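Local coordinates for protein beta sliding clamp (Pseudomonas aeruginosa, PDB 6AMS) that forms a ring-shaped head-to-tail homodimer around DNA and probably tethers DNA polymerases and other proteins to it, giving them processivity, at residues Ile195-Gly200 and Phe233-Val238; Ser143-Gln148 and Arg176-Ser181; Phe3-Glu8 and Gly55-Glu60. All coordinates share one frame; numbering follows the deposited sequence.

Contact 1: Ile195-Gly200 and Phe233-Val238; sequences IVPRKG and FTSKLV
I195 and V238 meet through both backbone and side chain. V238 N donates to I195 O at 2.8 Å with a nearly straight N-H...O angle of 172°, which ties the two segments together beside the apolar contact. There CG2 of I195 comes within 3.5 Å of CB of V238, the two side chains crossing at a slant. In V238 it is CG1 that lies opposite the backbone N (chi1 -179°), leaving CG2 on the same flank as the bonded N-H; this methyl touches both CG2 of I195 and the ring of P197. The ring contact is tight, with V238 CG2 only 3.3 Å from P197 CD.

The contact joins the two sheets of the central domain in the DNA-clamp fold, in which two helices line the inner face. Strand 192-197 edges the sheet shared with the C-terminal domain, and strand 231-236 belongs to the sheet shared with the N-terminal domain. The axes of 195-197 and 233-236 pass 6.9 Å apart at 101°, so the strands are nearly perpendicular and do not pair as neighbours. P197 is the N-cap of helix 198-207, which packs on F233 through L204 and L207.

K236 O receives two kinds of neighbour. S235 OG donates to it from 2.9 Å, while the CG and CD edge of the P197 ring lies against the same oxygen, CD at 3.2 Å. The S235 hydroxyl also faces a methyl, CG1 of V196, at 4.0 Å, whereas V196 CG2 meets CD2 of L237. Where the helix begins, the F233 ring reaches the backbone of G200: with its CG anti to the backbone N, CZ arrives 3.4 Å from G200 O, which sits obliquely to the ring.

Contact 2: Ser143-Gln148 and Arg176-Ser181; sequences SFAMAQ and RLAMCS
R176 opens the strand by reaching the backbone and ring of F144. Its CG is tucked between the backbone N and the carbonyl carbon (chi1 66°), and from there the chain runs straight to NE, carrying the guanidinium over the 3-10 turn 143-145. F144 O lies over one face of that group, 3.1 Å from R176 NH2, but the angle is too poor for a hydrogen bond. A145 CA shares that face. R176 NH1 comes to the edge of the F144 ring, in its plane, 4.0 Å from CD2, with the two planes turned 67° apart. The arginine's polar partners lie elsewhere: salt bridges run from NE to D173 and from NH1 to D327, the latter in the C-terminal domain's helix 322-329.

L177 turns its side chain to the other side of the sheet, and its carbonyl carbon stays 4.2 Å from CB of A145. A178 points back again. Its CB packs 3.4 Å from A145 CB and 4.0 Å from F144 CZ, so two small residues let the turn after helix 132-142 of the central domain lie close against the strand. Strand 176-183 pairs with 358-362 in the sheet running from the central into the C-terminal domain.

Methyl and ring contacts set the spacing between turn and strand, whereas the arginine's charge is directed to two aspartates, with the F144 carbonyl probably adding a poorly directed attraction.

Contact 3: Phe3-Glu8 and Gly55-Glu60; sequences FTIQRE and GRVVLE
The F3 ring offers its CD2 atom to CD2 of L59 at 3.8 Å, the methyl lying oblique to the ring. Farther along, the R7 guanidinium has the E8 carboxylate at its edge: NH1 forms a salt bridge with OE2 at 3.1 Å, approaching from above the carboxylate plane, and E8 OE2 also accepts from D85 N.

Both methyls of L59 touch F3: CD1 lies 3.8 Å from F3 CB, while CD2 reaches the T4 carbonyl oxygen, again at 3.8 Å. I5 follows with its CG1 branch anti to the backbone N (chi1 -167°), which sends CD1 end-on into V57, 3.9 Å from CG2 and as near to CG1; L59 CD2 lies 4.2 Å from the same I5 methyl. F3 and L59 both pack against V37.

These contacts join the two sheets of the N-terminal clamp domain: strand 2-6 edges a sheet with four strands within this chain, and strand 51-58, with V57 near its end and L59 just past it, belongs to the eight-stranded sheet continuing into the central domain. The touching groups are almost wholly apolar, which implies cohesion by hydrophobic packing; the T4 hydroxyl is hydrogen-bonded to D61, outside the two segments.

Overall arrangement
Contacts 1 and 3 each bring together strands of two different sheets, and strands 231-236 and 51-58 are neighbours in one eight-stranded sheet linking the N-terminal and central domains. Contact 3 is buried and apolar, whereas contact 1 is only partly buried and adds a backbone hydrogen bond. Contact 2, also buried, sets a turn on a strand and brings in a charged arginine tied to the C-terminal domain. Its strand 176-183 shares a sheet with strand 192-197 of contact 1, and the two contacts touch where R198 meets M146, A147 and Q148. Contact 3 stands apart, its centre about 29 Å from that of contact 1 and 39 Å from that of contact 2.

Contact 1: Ile195-Gly200 and Phe233-Val238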
loop_
_atom_site.group_PDB
_atom_site.type_symbol
_atom_site.label_atom_id
_atom_site.label_comp_id
_atom_site.label_asym_id
_atom_site.label_seq_id
_atom_site.Cartn_x
_atom_site.Cartn_y
_atom_site.Cartn_z
ATOM N N ILE A 195 -22.749 -4.949 22.027
ATOM C CA ILE A 195 -22.472 -4.538 20.671
ATOM C C ILE A 195 -21.194 -3.711 20.726
ATOM O O ILE A 195 -21.200 -2.612 21.280
ATOM C CB ILE A 195 -23.626 -3.692 20.096
ATOM C CG1 ILE A 195 -24.942 -4.460 20.219
ATOM C CG2 ILE A 195 -23.315 -3.353 18.638
ATOM C CD1 ILE A 195 -26.175 -3.595 20.083
ATOM N N VAL A 196 -20.114 -4.285 20.228
ATOM C CA VAL A 196 -18.838 -3.621 20.227
ATOM C C VAL A 196 -18.701 -2.895 18.914
ATOM O O VAL A 196 -18.825 -3.504 17.862
ATOM C CB VAL A 196 -17.691 -4.639 20.333
ATOM C CG1 VAL A 196 -16.349 -3.928 20.365
ATOM C CG2 VAL A 196 -17.870 -5.518 21.553
ATOM N N PRO A 197 -18.521 -1.573 18.934
ATOM C CA PRO A 197 -18.349 -0.817 17.698
ATOM C C PRO A 197 -17.272 -1.359 16.775
ATOM O O PRO A 197 -16.214 -1.814 17.190
ATOM C CB PRO A 197 -17.969 0.574 18.200
ATOM C CG PRO A 197 -18.452 0.632 19.612
ATOM C CD PRO A 197 -19.041 -0.699 19.979
ATOM N N ARG A 198 -17.581 -1.275 15.495
ATOM C CA ARG A 198 -16.734 -1.737 14.413
ATOM C C ARG A 198 -15.225 -1.504 14.550
ATOM O O ARG A 198 -14.446 -2.436 14.402
ATOM C CB ARG A 198 -17.226 -1.105 13.116
ATOM C CG ARG A 198 -16.198 -1.134 12.018
ATOM C CD ARG A 198 -16.625 -0.338 10.808
ATOM N NE ARG A 198 -15.868 -0.819 9.669
ATOM C CZ ARG A 198 -16.273 -1.804 8.887
ATOM N NH1 ARG A 198 -17.446 -2.379 9.108
ATOM N NH2 ARG A 198 -15.516 -2.201 7.877
ATOM N N LYS A 199 -14.817 -0.270 14.830
ATOM C CA LYS A 199 -13.399 0.039 14.922
ATOM C C LYS A 199 -12.733 -0.719 16.073
ATOM O O LYS A 199 -11.640 -1.250 15.930
ATOM C CB LYS A 199 -13.185 1.544 15.058
ATOM C CG LYS A 199 -11.787 2.001 14.687
ATOM C CD LYS A 199 -11.725 3.508 14.522
ATOM C CE LYS A 199 -10.307 3.971 14.228
ATOM N NZ LYS A 199 -10.221 5.455 14.126
ATOM N N GLY A 200 -13.410 -0.770 17.212
ATOM C CA GLY A 200 -12.884 -1.462 18.370
ATOM C C GLY A 200 -12.718 -2.958 18.213
ATOM O O GLY A 200 -11.701 -3.508 18.602
ATOM N N PHE A 233 -7.433 -3.546 27.186
ATOM C CA PHE A 233 -8.210 -2.902 26.152
ATOM C C PHE A 233 -9.585 -2.586 26.635
ATOM O O PHE A 233 -10.175 -3.363 27.224
ATOM C CB PHE A 233 -8.252 -3.854 24.958
ATOM C CG PHE A 233 -9.243 -3.507 23.881
ATOM C CD1 PHE A 233 -10.561 -3.827 24.006
ATOM C CD2 PHE A 233 -8.829 -2.983 22.695
ATOM C CE1 PHE A 233 -11.453 -3.554 23.016
ATOM C CE2 PHE A 233 -9.714 -2.725 21.690
ATOM C CZ PHE A 233 -11.027 -3.003 21.849
ATOM N N THR A 234 -10.076 -1.401 26.400
ATOM C CA THR A 234 -11.419 -1.038 26.805
ATOM C C THR A 234 -12.128 -0.318 25.680
ATOM O O THR A 234 -11.581 0.588 25.075
ATOM C CB THR A 234 -11.403 -0.156 28.078
ATOM O OG1 THR A 234 -10.806 -0.886 29.146
ATOM C CG2 THR A 234 -12.815 0.175 28.513
ATOM N N SER A 235 -13.343 -0.746 25.388
ATOM C CA SER A 235 -14.130 -0.144 24.316
ATOM C C SER A 235 -15.455 0.252 24.894
ATOM O O SER A 235 -16.014 -0.481 25.683
ATOM C CB SER A 235 -14.318 -1.132 23.159
ATOM O OG SER A 235 -15.126 -0.555 22.169
ATOM N N LYS A 236 -16.005 1.335 24.394
ATOM C CA LYS A 236 -17.379 1.714 24.656
ATOM C C LYS A 236 -18.243 0.807 23.764
ATOM O O LYS A 236 -17.827 0.329 22.754
ATOM C CB LYS A 236 -17.664 3.154 24.258
ATOM C CG LYS A 236 -17.403 4.184 25.318
ATOM C CD LYS A 236 -17.691 5.552 24.766
ATOM C CE LYS A 236 -18.036 6.548 25.861
ATOM N NZ LYS A 236 -18.910 7.667 25.405
ATOM N N LEU A 237 -19.467 0.596 24.161
ATOM C CA LEU A 237 -20.417 -0.243 23.467
ATOM C C LEU A 237 -21.437 0.627 22.779
ATOM O O LEU A 237 -21.616 1.799 23.136
ATOM C CB LEU A 237 -21.151 -1.135 24.458
ATOM C CG LEU A 237 -20.307 -2.060 25.310
ATOM C CD1 LEU A 237 -21.219 -2.827 26.225
ATOM C CD2 LEU A 237 -19.511 -3.001 24.454
ATOM N N VAL A 238 -22.099 0.015 21.808
ATOM C CA VAL A 238 -23.145 0.646 21.043
ATOM C C VAL A 238 -24.409 0.543 21.872
ATOM O O VAL A 238 -24.821 -0.534 22.294
ATOM C CB VAL A 238 -23.346 -0.038 19.681
ATOM C CG1 VAL A 238 -24.442 0.657 18.891
ATOM C CG2 VAL A 238 -22.043 -0.045 18.900
#

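Contact 2: Ser143-Gln148 and Arg176-Ser181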
loop_
_atom_site.group_PDB
_atom_site.type_symbol
_atom_site.label_atom_id
_atom_site.label_comp_id
_atom_site.label_asym_id
_atom_site.label_seq_id
_atom_site.Cartn_x
_atom_site.Cartn_y
_atom_site.Cartn_z
ATOM N N SER A 143 -16.508 -10.535 10.955
ATOM C CA SER A 143 -16.300 -9.094 10.856
ATOM C C SER A 143 -16.658 -8.352 9.542
ATOM O O SER A 143 -17.073 -7.243 9.586
ATOM C CB SER A 143 -14.929 -8.698 11.406
ATOM O OG SER A 143 -13.915 -9.221 10.641
ATOM N N PHE A 144 -16.518 -9.040 8.414
ATOM C CA PHE A 144 -16.828 -8.480 7.105
ATOM C C PHE A 144 -18.310 -8.136 6.961
ATOM O O PHE A 144 -18.680 -7.258 6.194
ATOM C CB PHE A 144 -16.402 -9.452 5.992
ATOM C CG PHE A 144 -17.169 -10.747 5.980
ATOM C CD1 PHE A 144 -16.721 -11.841 6.694
ATOM C CD2 PHE A 144 -18.355 -10.854 5.278
ATOM C CE1 PHE A 144 -17.434 -13.023 6.693
ATOM C CE2 PHE A 144 -19.074 -12.029 5.276
ATOM C CZ PHE A 144 -18.610 -13.117 5.981
ATOM N N ALA A 145 -19.150 -8.846 7.698
ATOM C CA ALA A 145 -20.588 -8.656 7.661
ATOM C C ALA A 145 -21.047 -7.316 8.218
ATOM O O ALA A 145 -22.097 -6.812 7.842
ATOM C CB ALA A 145 -21.298 -9.813 8.332
ATOM N N MET A 146 -20.279 -6.770 9.156
ATOM C CA MET A 146 -20.589 -5.488 9.778
ATOM C C MET A 146 -20.899 -4.364 8.794
ATOM O O MET A 146 -20.270 -4.234 7.751
ATOM C CB MET A 146 -19.445 -5.043 10.684
ATOM C CG MET A 146 -19.153 -5.972 11.843
ATOM S SD MET A 146 -18.003 -5.251 13.018
ATOM C CE MET A 146 -16.508 -5.157 12.056
ATOM N N ALA A 147 -21.862 -3.529 9.160
ATOM C CA ALA A 147 -22.238 -2.391 8.339
ATOM C C ALA A 147 -21.275 -1.253 8.611
ATOM O O ALA A 147 -20.749 -1.131 9.710
ATOM C CB ALA A 147 -23.654 -1.957 8.657
ATOM N N GLN A 148 -21.020 -0.428 7.606
ATOM C CA GLN A 148 -20.134 0.704 7.808
ATOM C C GLN A 148 -20.895 2.002 7.592
ATOM O O GLN A 148 -21.514 2.195 6.549
ATOM C CB GLN A 148 -18.937 0.621 6.870
ATOM C CG GLN A 148 -17.783 1.514 7.278
ATOM C CD GLN A 148 -16.464 1.029 6.721
ATOM O OE1 GLN A 148 -16.426 0.091 5.928
ATOM N NE2 GLN A 148 -15.376 1.663 7.137
ATOM N N ARG A 176 -26.750 -8.824 4.623
ATOM C CA ARG A 176 -26.042 -10.077 4.813
ATOM C C ARG A 176 -25.751 -10.302 6.284
ATOM O O ARG A 176 -25.682 -9.352 7.053
ATOM C CB ARG A 176 -24.724 -10.036 4.064
ATOM C CG ARG A 176 -23.787 -8.997 4.644
ATOM C CD ARG A 176 -22.510 -8.886 3.859
ATOM N NE ARG A 176 -21.910 -7.580 4.040
ATOM C CZ ARG A 176 -20.717 -7.251 3.579
ATOM N NH1 ARG A 176 -20.003 -8.142 2.923
ATOM N NH2 ARG A 176 -20.241 -6.035 3.782
ATOM N N LEU A 177 -25.582 -11.558 6.677
ATOM C CA LEU A 177 -25.282 -11.857 8.066
ATOM C C LEU A 177 -24.185 -12.902 8.240
ATOM O O LEU A 177 -24.070 -13.838 7.464
ATOM C CB LEU A 177 -26.554 -12.282 8.806
ATOM C CG LEU A 177 -26.497 -12.509 10.317
ATOM C CD1 LEU A 177 -27.859 -12.233 10.919
ATOM C CD2 LEU A 177 -26.069 -13.929 10.645
ATOM N N ALA A 178 -23.385 -12.727 9.281
ATOM C CA ALA A 178 -22.325 -13.659 9.606
ATOM C C ALA A 178 -22.368 -13.976 11.095
ATOM O O ALA A 178 -22.277 -13.080 11.926
ATOM C CB ALA A 178 -20.974 -13.086 9.226
ATOM N N MET A 179 -22.537 -15.247 11.431
ATOM C CA MET A 179 -22.536 -15.651 12.816
ATOM C C MET A 179 -21.632 -16.870 13.110
ATOM O O MET A 179 -21.527 -17.746 12.323
ATOM C CB MET A 179 -23.945 -15.895 13.331
ATOM C CG MET A 179 -24.692 -16.990 12.587
ATOM S SD MET A 179 -26.267 -17.520 13.203
ATOM C CE MET A 179 -25.964 -17.504 14.930
ATOM N N CYS A 180 -20.986 -16.890 14.263
ATOM C CA CYS A 180 -20.133 -17.977 14.670
ATOM C C CYS A 180 -20.335 -18.275 16.159
ATOM O O CYS A 180 -20.435 -17.396 16.931
ATOM C CB CYS A 180 -18.710 -17.663 14.304
ATOM S SG CYS A 180 -17.537 -18.949 14.529
ATOM N N SER A 181 -20.353 -19.538 16.541
ATOM C CA SER A 181 -20.697 -19.969 17.890
ATOM C C SER A 181 -19.646 -20.914 18.404
ATOM O O SER A 181 -19.260 -21.867 17.681
ATOM C CB SER A 181 -22.031 -20.708 17.853
ATOM O OG SER A 181 -23.093 -19.809 17.587
#

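Contact 3: Phe3-Glu8 and Gly55-Glu60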
loop_
_atom_site.group_PDB
_atom_site.type_symbol
_atom_site.label_atom_id
_atom_site.label_comp_id
_atom_site.label_asym_id
_atom_site.label_seq_id
_atom_site.Cartn_x
_atom_site.Cartn_y
_atom_site.Cartn_z
ATOM N N PHE A 3 12.822 8.352 33.980
ATOM C CA PHE A 3 13.191 6.946 33.899
ATOM C C PHE A 3 14.181 6.655 32.783
ATOM O O PHE A 3 14.442 7.495 31.918
ATOM C CB PHE A 3 11.943 6.061 33.768
ATOM C CG PHE A 3 11.075 6.374 32.567
ATOM C CD1 PHE A 3 10.164 7.402 32.608
ATOM C CD2 PHE A 3 11.172 5.609 31.402
ATOM C CE1 PHE A 3 9.361 7.673 31.508
ATOM C CE2 PHE A 3 10.362 5.859 30.318
ATOM C CZ PHE A 3 9.452 6.907 30.360
ATOM N N THR A 4 14.768 5.461 32.853
ATOM C CA THR A 4 15.582 4.898 31.793
ATOM C C THR A 4 14.913 3.614 31.309
ATOM O O THR A 4 14.261 2.917 32.086
ATOM C CB THR A 4 17.012 4.609 32.227
ATOM O OG1 THR A 4 16.991 3.742 33.362
ATOM C CG2 THR A 4 17.746 5.911 32.570
ATOM N N ILE A 5 15.048 3.341 30.019
ATOM C CA ILE A 5 14.434 2.179 29.413
ATOM C C ILE A 5 15.123 1.817 28.095
ATOM O O ILE A 5 15.613 2.680 27.388
ATOM C CB ILE A 5 12.918 2.427 29.208
ATOM C CG1 ILE A 5 12.178 1.136 28.864
ATOM C CG2 ILE A 5 12.690 3.504 28.172
ATOM C CD1 ILE A 5 10.677 1.280 28.815
ATOM N N GLN A 6 15.181 0.527 27.791
ATOM C CA GLN A 6 15.774 0.038 26.553
ATOM C C GLN A 6 14.887 0.415 25.388
ATOM O O GLN A 6 13.680 0.511 25.536
ATOM C CB GLN A 6 15.928 -1.470 26.600
ATOM C CG GLN A 6 17.170 -1.934 27.318
ATOM C CD GLN A 6 18.317 -2.176 26.369
ATOM O OE1 GLN A 6 18.189 -2.935 25.415
ATOM N NE2 GLN A 6 19.446 -1.540 26.631
ATOM N N ARG A 7 15.474 0.583 24.216
ATOM C CA ARG A 7 14.693 0.989 23.061
ATOM C C ARG A 7 13.600 -0.020 22.749
ATOM O O ARG A 7 12.467 0.344 22.506
ATOM C CB ARG A 7 15.609 1.137 21.848
ATOM C CG ARG A 7 14.886 1.293 20.527
ATOM C CD ARG A 7 15.808 0.993 19.365
ATOM N NE ARG A 7 15.138 1.091 18.080
ATOM C CZ ARG A 7 14.583 0.074 17.437
ATOM N NH1 ARG A 7 14.614 -1.138 17.951
ATOM N NH2 ARG A 7 14.000 0.277 16.280
ATOM N N GLU A 8 13.943 -1.292 22.790
ATOM C CA GLU A 8 12.986 -2.341 22.515
ATOM C C GLU A 8 11.868 -2.420 23.542
ATOM O O GLU A 8 10.719 -2.630 23.200
ATOM C CB GLU A 8 13.700 -3.683 22.365
ATOM C CG GLU A 8 14.584 -3.767 21.135
ATOM C CD GLU A 8 15.779 -2.846 21.189
ATOM O OE1 GLU A 8 16.200 -2.481 22.291
ATOM O OE2 GLU A 8 16.305 -2.492 20.129
ATOM N N GLY A 55 -0.618 -0.103 27.855
ATOM C CA GLY A 55 0.537 -0.966 27.802
ATOM C C GLY A 55 1.363 -0.776 29.055
ATOM O O GLY A 55 1.518 0.340 29.530
ATOM N N ARG A 56 1.861 -1.874 29.609
ATOM C CA ARG A 56 2.677 -1.830 30.816
ATOM C C ARG A 56 4.066 -2.403 30.599
ATOM O O ARG A 56 4.223 -3.446 29.984
ATOM C CB ARG A 56 1.995 -2.586 31.951
ATOM C CG ARG A 56 0.904 -1.800 32.640
ATOM C CD ARG A 56 0.011 -2.708 33.462
ATOM N NE ARG A 56 -1.319 -2.133 33.590
ATOM C CZ ARG A 56 -2.325 -2.387 32.762
ATOM N NH1 ARG A 56 -3.500 -1.805 32.953
ATOM N NH2 ARG A 56 -2.156 -3.219 31.743
ATOM N N VAL A 57 5.076 -1.694 31.079
ATOM C CA VAL A 57 6.448 -2.160 30.973
ATOM C C VAL A 57 7.135 -1.983 32.329
ATOM O O VAL A 57 6.901 -1.003 33.018
ATOM C CB VAL A 57 7.199 -1.441 29.832
ATOM C CG1 VAL A 57 7.111 0.063 29.987
ATOM C CG2 VAL A 57 8.638 -1.913 29.721
ATOM N N VAL A 58 7.958 -2.945 32.721
ATOM C CA VAL A 58 8.666 -2.867 33.990
ATOM C C VAL A 58 9.946 -2.068 33.809
ATOM O O VAL A 58 10.673 -2.273 32.845
ATOM C CB VAL A 58 8.989 -4.275 34.528
ATOM C CG1 VAL A 58 9.885 -4.203 35.752
ATOM C CG2 VAL A 58 7.707 -5.017 34.855
ATOM N N LEU A 59 10.213 -1.143 34.726
ATOM C CA LEU A 59 11.423 -0.322 34.641
ATOM C C LEU A 59 12.453 -0.937 35.566
ATOM O O LEU A 59 12.096 -1.383 36.651
ATOM C CB LEU A 59 11.130 1.095 35.111
ATOM C CG LEU A 59 10.092 1.897 34.312
ATOM C CD1 LEU A 59 9.741 3.180 35.042
ATOM C CD2 LEU A 59 10.607 2.184 32.914
ATOM N N GLU A 60 13.710 -0.961 35.156
ATOM C CA GLU A 60 14.759 -1.655 35.895
ATOM C C GLU A 60 15.547 -0.717 36.779
ATOM O O GLU A 60 15.611 -0.948 37.985
ATOM C CB GLU A 60 15.666 -2.449 34.939
ATOM C CG GLU A 60 15.068 -3.839 34.678
ATOM C CD GLU A 60 15.449 -4.439 33.336
ATOM O OE1 GLU A 60 15.396 -3.683 32.357
ATOM O OE2 GLU A 60 15.779 -5.649 33.275
#